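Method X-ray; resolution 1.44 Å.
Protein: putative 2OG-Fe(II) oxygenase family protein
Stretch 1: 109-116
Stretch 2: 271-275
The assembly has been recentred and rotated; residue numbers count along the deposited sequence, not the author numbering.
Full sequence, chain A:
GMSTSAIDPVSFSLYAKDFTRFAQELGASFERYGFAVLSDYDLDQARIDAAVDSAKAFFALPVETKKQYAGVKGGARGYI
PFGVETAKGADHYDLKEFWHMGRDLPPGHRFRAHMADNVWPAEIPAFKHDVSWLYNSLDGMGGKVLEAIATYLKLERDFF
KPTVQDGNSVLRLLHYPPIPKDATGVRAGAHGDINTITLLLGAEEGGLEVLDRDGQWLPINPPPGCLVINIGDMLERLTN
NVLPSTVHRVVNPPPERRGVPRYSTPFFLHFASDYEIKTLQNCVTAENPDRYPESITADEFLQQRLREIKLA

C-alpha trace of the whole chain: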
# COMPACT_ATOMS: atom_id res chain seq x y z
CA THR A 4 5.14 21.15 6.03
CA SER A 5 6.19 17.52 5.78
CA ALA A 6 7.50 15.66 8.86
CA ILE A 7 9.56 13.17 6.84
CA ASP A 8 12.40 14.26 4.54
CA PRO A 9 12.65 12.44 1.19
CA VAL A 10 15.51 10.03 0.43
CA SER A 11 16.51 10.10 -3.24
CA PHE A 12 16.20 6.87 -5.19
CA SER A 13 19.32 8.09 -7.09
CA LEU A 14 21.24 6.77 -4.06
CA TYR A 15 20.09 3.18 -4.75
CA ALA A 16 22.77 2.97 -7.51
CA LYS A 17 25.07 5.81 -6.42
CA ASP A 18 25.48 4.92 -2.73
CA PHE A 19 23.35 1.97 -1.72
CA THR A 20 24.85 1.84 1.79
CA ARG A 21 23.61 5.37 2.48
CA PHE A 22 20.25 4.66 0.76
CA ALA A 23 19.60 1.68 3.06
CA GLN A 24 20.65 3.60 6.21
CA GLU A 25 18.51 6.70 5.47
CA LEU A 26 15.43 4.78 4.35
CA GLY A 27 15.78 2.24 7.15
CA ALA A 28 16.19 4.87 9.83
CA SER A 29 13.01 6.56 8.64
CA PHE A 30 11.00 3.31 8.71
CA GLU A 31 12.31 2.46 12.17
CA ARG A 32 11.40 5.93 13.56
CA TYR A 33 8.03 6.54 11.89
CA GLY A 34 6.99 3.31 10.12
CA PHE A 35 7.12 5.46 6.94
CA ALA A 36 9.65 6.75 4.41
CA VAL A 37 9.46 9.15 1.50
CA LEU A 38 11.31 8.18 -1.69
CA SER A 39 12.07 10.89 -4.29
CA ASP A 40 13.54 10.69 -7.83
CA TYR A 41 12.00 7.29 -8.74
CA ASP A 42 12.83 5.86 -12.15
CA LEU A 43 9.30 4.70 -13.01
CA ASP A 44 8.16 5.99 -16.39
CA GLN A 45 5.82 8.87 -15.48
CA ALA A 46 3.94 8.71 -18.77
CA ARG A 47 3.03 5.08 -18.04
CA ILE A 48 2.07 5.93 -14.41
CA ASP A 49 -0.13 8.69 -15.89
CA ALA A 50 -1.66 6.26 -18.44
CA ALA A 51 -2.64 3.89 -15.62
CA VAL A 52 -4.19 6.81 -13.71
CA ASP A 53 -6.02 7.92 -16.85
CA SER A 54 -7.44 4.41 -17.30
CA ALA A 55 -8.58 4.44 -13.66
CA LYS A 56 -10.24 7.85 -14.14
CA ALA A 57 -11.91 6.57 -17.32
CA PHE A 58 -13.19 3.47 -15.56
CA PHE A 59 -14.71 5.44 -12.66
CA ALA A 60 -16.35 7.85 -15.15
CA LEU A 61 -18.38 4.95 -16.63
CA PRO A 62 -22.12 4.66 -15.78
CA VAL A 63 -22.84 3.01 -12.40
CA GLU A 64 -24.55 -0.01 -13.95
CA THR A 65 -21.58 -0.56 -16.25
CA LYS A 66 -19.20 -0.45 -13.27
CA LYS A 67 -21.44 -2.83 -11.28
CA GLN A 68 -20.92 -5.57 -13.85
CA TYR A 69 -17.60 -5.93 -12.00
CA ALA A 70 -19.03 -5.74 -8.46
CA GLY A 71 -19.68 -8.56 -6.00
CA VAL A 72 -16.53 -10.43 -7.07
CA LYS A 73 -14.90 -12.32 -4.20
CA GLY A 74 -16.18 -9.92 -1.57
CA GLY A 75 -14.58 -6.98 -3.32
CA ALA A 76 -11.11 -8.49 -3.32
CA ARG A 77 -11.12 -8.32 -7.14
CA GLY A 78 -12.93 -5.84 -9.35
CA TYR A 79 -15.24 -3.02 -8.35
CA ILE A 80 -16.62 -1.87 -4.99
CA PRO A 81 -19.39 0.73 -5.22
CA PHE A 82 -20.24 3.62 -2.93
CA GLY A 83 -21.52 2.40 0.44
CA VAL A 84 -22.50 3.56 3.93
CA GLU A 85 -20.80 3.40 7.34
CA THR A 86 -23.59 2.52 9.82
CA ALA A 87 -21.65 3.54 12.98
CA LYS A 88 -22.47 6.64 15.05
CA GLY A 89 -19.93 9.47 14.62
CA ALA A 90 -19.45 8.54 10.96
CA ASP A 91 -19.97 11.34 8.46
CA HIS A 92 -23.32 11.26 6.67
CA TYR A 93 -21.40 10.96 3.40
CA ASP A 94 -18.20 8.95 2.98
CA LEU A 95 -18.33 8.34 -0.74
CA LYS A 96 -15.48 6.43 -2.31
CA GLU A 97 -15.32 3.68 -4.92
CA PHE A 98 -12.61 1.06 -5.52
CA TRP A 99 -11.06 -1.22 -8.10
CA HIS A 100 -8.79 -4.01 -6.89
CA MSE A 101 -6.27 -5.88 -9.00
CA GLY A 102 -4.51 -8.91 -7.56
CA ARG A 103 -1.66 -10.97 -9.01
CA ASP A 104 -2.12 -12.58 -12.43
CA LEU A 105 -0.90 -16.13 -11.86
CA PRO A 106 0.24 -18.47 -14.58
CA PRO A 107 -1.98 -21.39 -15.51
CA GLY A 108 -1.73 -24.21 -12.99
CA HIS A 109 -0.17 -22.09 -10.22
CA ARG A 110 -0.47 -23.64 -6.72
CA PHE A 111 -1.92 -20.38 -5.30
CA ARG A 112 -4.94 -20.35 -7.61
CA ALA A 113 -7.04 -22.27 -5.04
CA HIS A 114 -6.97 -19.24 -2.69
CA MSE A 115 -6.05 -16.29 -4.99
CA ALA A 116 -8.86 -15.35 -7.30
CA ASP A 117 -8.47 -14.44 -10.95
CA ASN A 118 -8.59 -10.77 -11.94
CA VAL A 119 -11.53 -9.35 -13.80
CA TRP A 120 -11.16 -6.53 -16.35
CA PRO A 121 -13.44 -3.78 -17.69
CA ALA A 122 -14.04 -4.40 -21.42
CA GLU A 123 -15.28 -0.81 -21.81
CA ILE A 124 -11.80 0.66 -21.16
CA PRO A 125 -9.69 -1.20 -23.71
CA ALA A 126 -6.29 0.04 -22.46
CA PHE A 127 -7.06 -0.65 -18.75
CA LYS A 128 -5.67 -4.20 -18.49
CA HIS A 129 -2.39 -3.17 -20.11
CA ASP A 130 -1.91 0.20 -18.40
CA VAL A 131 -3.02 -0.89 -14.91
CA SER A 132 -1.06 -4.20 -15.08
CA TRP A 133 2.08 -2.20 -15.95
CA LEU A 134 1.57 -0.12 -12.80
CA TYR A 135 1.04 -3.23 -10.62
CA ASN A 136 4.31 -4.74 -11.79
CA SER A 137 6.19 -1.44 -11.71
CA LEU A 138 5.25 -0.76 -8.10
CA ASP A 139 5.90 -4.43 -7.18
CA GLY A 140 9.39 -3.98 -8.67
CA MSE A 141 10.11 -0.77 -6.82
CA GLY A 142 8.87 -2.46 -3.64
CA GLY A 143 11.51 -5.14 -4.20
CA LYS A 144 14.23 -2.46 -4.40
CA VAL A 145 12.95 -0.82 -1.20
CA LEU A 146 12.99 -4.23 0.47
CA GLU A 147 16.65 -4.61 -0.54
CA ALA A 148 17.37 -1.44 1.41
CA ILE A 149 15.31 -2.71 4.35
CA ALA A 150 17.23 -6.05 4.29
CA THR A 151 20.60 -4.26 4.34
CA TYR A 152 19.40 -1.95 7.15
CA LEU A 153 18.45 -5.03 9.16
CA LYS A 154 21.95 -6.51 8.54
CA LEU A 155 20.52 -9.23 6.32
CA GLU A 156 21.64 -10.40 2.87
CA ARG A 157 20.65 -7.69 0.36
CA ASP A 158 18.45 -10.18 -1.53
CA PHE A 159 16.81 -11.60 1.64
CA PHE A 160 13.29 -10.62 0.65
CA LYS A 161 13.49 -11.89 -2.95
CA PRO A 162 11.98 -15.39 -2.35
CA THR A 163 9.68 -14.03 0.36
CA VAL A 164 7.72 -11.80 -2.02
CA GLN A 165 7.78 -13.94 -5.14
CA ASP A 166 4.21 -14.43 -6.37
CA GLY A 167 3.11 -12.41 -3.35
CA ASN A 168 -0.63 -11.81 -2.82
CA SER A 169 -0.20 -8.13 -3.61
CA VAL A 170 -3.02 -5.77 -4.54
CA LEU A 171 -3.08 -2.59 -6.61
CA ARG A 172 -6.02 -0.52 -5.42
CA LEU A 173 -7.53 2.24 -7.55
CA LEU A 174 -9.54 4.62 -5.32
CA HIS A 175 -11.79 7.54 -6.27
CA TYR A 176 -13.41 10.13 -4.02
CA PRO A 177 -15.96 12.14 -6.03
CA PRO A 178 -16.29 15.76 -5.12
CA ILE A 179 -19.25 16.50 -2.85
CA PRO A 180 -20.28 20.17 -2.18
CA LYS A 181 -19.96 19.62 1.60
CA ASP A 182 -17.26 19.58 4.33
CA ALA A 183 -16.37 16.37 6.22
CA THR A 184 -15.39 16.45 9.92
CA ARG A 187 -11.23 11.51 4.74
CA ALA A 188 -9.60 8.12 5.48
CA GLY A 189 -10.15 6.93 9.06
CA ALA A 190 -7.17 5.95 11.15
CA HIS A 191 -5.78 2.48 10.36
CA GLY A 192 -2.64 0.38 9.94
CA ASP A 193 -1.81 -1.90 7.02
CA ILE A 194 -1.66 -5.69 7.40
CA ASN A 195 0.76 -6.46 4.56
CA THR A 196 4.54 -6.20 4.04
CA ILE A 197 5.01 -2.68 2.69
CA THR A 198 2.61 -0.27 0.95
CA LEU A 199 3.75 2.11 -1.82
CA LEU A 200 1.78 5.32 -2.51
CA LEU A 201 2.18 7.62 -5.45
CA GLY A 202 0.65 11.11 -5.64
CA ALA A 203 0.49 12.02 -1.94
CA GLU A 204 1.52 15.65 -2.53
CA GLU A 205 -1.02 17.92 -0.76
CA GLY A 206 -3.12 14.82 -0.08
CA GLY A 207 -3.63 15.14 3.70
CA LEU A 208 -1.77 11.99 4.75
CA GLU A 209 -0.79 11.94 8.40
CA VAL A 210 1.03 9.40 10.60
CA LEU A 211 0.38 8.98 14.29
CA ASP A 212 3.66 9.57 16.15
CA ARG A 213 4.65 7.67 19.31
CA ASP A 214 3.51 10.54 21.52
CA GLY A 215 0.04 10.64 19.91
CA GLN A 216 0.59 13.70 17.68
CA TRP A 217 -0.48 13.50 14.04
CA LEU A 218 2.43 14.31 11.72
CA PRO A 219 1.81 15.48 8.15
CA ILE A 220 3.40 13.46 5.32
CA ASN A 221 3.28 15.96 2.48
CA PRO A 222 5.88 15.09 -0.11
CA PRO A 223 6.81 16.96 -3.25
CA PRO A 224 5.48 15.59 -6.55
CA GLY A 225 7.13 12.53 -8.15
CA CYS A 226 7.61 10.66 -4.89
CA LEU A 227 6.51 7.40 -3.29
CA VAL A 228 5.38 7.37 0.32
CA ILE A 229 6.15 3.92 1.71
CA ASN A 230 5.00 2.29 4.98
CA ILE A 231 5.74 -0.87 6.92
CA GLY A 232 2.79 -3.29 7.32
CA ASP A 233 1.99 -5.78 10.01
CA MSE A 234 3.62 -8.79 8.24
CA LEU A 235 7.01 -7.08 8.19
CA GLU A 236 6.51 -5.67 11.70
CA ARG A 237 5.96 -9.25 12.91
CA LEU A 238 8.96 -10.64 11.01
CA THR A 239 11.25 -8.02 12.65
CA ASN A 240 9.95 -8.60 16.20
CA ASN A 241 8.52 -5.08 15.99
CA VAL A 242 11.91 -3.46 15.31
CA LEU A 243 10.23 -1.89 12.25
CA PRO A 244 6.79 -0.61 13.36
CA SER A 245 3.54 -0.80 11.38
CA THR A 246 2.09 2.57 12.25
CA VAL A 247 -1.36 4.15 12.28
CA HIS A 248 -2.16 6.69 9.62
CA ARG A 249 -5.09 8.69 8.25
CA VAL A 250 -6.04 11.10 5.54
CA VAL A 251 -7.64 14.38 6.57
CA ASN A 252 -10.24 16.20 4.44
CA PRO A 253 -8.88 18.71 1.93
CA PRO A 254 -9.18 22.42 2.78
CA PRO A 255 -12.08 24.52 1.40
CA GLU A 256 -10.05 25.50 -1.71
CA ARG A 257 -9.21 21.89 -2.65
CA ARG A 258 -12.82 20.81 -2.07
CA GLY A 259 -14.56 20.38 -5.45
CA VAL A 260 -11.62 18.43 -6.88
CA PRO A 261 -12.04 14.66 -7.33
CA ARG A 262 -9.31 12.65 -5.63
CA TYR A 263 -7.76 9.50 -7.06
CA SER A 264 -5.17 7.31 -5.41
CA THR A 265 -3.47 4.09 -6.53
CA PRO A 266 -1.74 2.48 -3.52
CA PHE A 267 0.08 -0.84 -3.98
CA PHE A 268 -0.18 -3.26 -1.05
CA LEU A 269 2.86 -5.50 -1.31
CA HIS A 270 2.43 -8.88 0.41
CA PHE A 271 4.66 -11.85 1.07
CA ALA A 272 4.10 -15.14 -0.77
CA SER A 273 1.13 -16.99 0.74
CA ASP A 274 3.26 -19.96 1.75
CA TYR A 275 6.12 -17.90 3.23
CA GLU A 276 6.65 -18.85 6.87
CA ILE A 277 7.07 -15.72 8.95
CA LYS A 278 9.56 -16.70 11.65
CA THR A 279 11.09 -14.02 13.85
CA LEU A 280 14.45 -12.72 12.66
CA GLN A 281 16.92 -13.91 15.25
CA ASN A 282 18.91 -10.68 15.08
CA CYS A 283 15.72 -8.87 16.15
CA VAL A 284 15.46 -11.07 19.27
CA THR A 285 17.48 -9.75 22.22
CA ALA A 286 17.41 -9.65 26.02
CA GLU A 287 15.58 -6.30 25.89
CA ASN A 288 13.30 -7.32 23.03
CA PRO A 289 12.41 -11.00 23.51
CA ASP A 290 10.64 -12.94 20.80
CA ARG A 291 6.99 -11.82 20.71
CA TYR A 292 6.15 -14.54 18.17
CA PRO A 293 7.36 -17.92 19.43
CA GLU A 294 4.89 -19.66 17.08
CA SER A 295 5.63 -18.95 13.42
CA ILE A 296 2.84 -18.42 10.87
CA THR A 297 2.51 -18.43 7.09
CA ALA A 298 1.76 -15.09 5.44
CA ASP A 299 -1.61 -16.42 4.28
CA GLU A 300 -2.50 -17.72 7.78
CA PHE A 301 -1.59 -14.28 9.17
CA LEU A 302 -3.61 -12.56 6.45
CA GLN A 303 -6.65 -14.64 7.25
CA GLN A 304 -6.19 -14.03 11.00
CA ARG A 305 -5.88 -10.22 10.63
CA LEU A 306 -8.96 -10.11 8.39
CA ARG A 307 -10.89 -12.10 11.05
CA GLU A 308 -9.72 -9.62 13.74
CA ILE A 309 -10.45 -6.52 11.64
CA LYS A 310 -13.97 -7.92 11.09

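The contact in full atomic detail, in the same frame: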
# COMPACT_ATOMS: atom_id res chain seq x y z
N HIS A 109 -0.89 -22.54 -11.42
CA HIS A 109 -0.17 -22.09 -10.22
C HIS A 109 -0.84 -22.64 -8.94
O HIS A 109 -2.09 -22.64 -8.84
CB HIS A 109 -0.12 -20.58 -10.17
CG HIS A 109 0.92 -20.05 -9.27
ND1 HIS A 109 0.82 -20.11 -7.89
CD2 HIS A 109 2.11 -19.45 -9.54
CE1 HIS A 109 1.91 -19.58 -7.36
NE2 HIS A 109 2.72 -19.18 -8.35
N ARG A 110 -0.02 -23.04 -7.97
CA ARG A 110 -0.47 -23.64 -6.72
C ARG A 110 -1.30 -22.68 -5.87
O ARG A 110 -2.05 -23.13 -5.01
CB ARG A 110 0.71 -24.12 -5.88
CG ARG A 110 1.59 -23.03 -5.32
CD ARG A 110 2.97 -23.55 -4.86
NE ARG A 110 3.74 -22.56 -4.17
CZ ARG A 110 4.44 -21.58 -4.72
NH1 ARG A 110 4.51 -21.50 -6.05
NH2 ARG A 110 5.12 -20.69 -3.96
N PHE A 111 -1.16 -21.36 -6.08
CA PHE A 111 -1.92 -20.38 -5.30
C PHE A 111 -3.32 -20.10 -5.86
O PHE A 111 -4.11 -19.40 -5.21
CB PHE A 111 -1.19 -19.02 -5.17
CG PHE A 111 0.10 -19.05 -4.39
CD1 PHE A 111 0.47 -20.11 -3.54
CD2 PHE A 111 0.93 -17.95 -4.49
CE1 PHE A 111 1.66 -20.03 -2.85
CE2 PHE A 111 2.09 -17.87 -3.82
CZ PHE A 111 2.48 -18.90 -2.98
N ARG A 112 -3.66 -20.65 -7.03
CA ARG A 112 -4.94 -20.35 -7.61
C ARG A 112 -6.12 -20.79 -6.72
O ARG A 112 -7.19 -20.17 -6.79
CB ARG A 112 -5.06 -20.98 -9.00
CG ARG A 112 -4.24 -20.24 -10.03
CD ARG A 112 -4.30 -20.89 -11.42
NE ARG A 112 -3.99 -19.83 -12.35
CZ ARG A 112 -4.89 -18.94 -12.78
NH1 ARG A 112 -6.18 -19.09 -12.49
NH2 ARG A 112 -4.50 -17.93 -13.54
N ALA A 113 -5.95 -21.82 -5.91
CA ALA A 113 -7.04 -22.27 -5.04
C ALA A 113 -7.46 -21.23 -4.01
O ALA A 113 -8.60 -21.28 -3.52
CB ALA A 113 -6.66 -23.57 -4.36
N HIS A 114 -6.59 -20.27 -3.67
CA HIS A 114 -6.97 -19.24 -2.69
C HIS A 114 -6.79 -17.80 -3.19
O HIS A 114 -7.20 -16.86 -2.50
CB HIS A 114 -6.25 -19.42 -1.37
CG HIS A 114 -4.80 -19.00 -1.42
ND1 HIS A 114 -3.82 -19.82 -1.94
CD2 HIS A 114 -4.17 -17.87 -1.00
CE1 HIS A 114 -2.65 -19.21 -1.85
NE2 HIS A 114 -2.84 -18.03 -1.30
N MSE A 115 -6.22 -17.62 -4.38
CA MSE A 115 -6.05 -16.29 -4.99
C MSE A 115 -6.86 -16.21 -6.26
O MSE A 115 -6.56 -16.88 -7.27
CB MSE A 115 -4.57 -16.03 -5.29
CG MSE A 115 -3.82 -15.66 -4.07
SE MSE A 115 -1.91 -15.56 -4.23
CE MSE A 115 -1.79 -14.32 -5.67
N ALA A 116 -7.93 -15.41 -6.21
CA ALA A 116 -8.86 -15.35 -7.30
C ALA A 116 -8.31 -14.65 -8.54
O ALA A 116 -7.49 -13.72 -8.47
CB ALA A 116 -10.18 -14.65 -6.82
N PHE A 271 3.84 -10.67 1.21
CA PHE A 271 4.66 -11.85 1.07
C PHE A 271 3.88 -12.93 0.25
O PHE A 271 2.66 -12.95 0.14
CB PHE A 271 4.98 -12.46 2.44
CG PHE A 271 5.93 -11.67 3.28
CD1 PHE A 271 7.14 -11.26 2.79
CD2 PHE A 271 5.65 -11.42 4.63
CE1 PHE A 271 8.03 -10.54 3.57
CE2 PHE A 271 6.58 -10.76 5.43
CZ PHE A 271 7.76 -10.28 4.89
N ALA A 272 4.63 -13.88 -0.29
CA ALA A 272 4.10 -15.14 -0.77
C ALA A 272 3.24 -15.83 0.29
O ALA A 272 3.60 -15.89 1.47
CB ALA A 272 5.27 -16.05 -1.16
N SER A 273 2.11 -16.36 -0.14
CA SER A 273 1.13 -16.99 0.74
C SER A 273 1.70 -18.09 1.63
O SER A 273 1.37 -18.20 2.80
CB SER A 273 0.01 -17.59 -0.08
OG SER A 273 -0.71 -16.58 -0.70
N ASP A 274 2.60 -18.89 1.04
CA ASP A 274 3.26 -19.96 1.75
C ASP A 274 4.57 -19.62 2.47
O ASP A 274 5.26 -20.53 2.98
CB ASP A 274 3.45 -21.17 0.79
CG ASP A 274 4.29 -20.86 -0.45
OD1 ASP A 274 4.76 -19.71 -0.57
OD2 ASP A 274 4.52 -21.80 -1.28
N TYR A 275 4.92 -18.34 2.53
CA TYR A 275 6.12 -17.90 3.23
C TYR A 275 5.88 -18.00 4.73
O TYR A 275 4.92 -17.42 5.25
CB TYR A 275 6.48 -16.47 2.87
CG TYR A 275 7.65 -15.94 3.66
CD1 TYR A 275 8.89 -16.50 3.54
CD2 TYR A 275 7.52 -14.83 4.49
CE1 TYR A 275 9.97 -16.03 4.23
CE2 TYR A 275 8.59 -14.33 5.17
CZ TYR A 275 9.82 -14.92 5.05
OH TYR A 275 10.91 -14.42 5.75

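The strongest polar link joins Arg-110 to Asp-274. One carboxylate oxygen takes both hydrogen bonds: Arg-110 NE lies 3.1 Å from Asp-274 OD2 and Arg-110 NH2 lies 3.0 Å from the same OD2, with N-H...O angles of 147° and 149°. OD2 sits at the edge of the guanidinium, near its plane, where two neighbouring N-H groups can converge on it; the nearly equal lengths and angles show that they share it evenly. Opposite charges at this range make the pair a salt bridge, formed between two exposed side chains.

The second polar contact is shorter. His-114 NE2 and Ser-273 OG are 2.6 Å apart, and the angle of 165° is close to linear. OG lies near the imidazole plane at the ring edge, in line with the nitrogen's lone pair or N-H, but the geometry does not settle which partner is the donor. The selenium of Met-115, a selenomethionine, also approaches this hydroxyl, with SE 3.9 Å from Ser-273 OG.

Between these polar contacts lies the buried ring of Phe-111. Ser-273 CB stands 4.1 Å from the centroid of the Phe-111 ring and only 13° off its normal, which places a CH-pi contact squarely over one face. At the ring edge, Phe-111 CZ comes within 3.4 Å of Asp-274 OD1, the carboxylate oxygen that takes neither of the Arg-110 hydrogen bonds, and within 4.4 Å of Ala-272 CB, a looser apolar contact.

Local folding supports this arrangement. Ala-272 to Tyr-275 form a type I turn, closed by Tyr-275 N to Ala-272 O at 3.0 Å, with Ser-273 and Asp-274 at its central positions and both CA-to-CB bonds directed toward the other stretch. There, Phe-111 N donates to His-109 ND1 at 3.0 Å, while Phe-111 O accepts from His-114 N at 3.0 Å and Met-115 N at 2.9 Å.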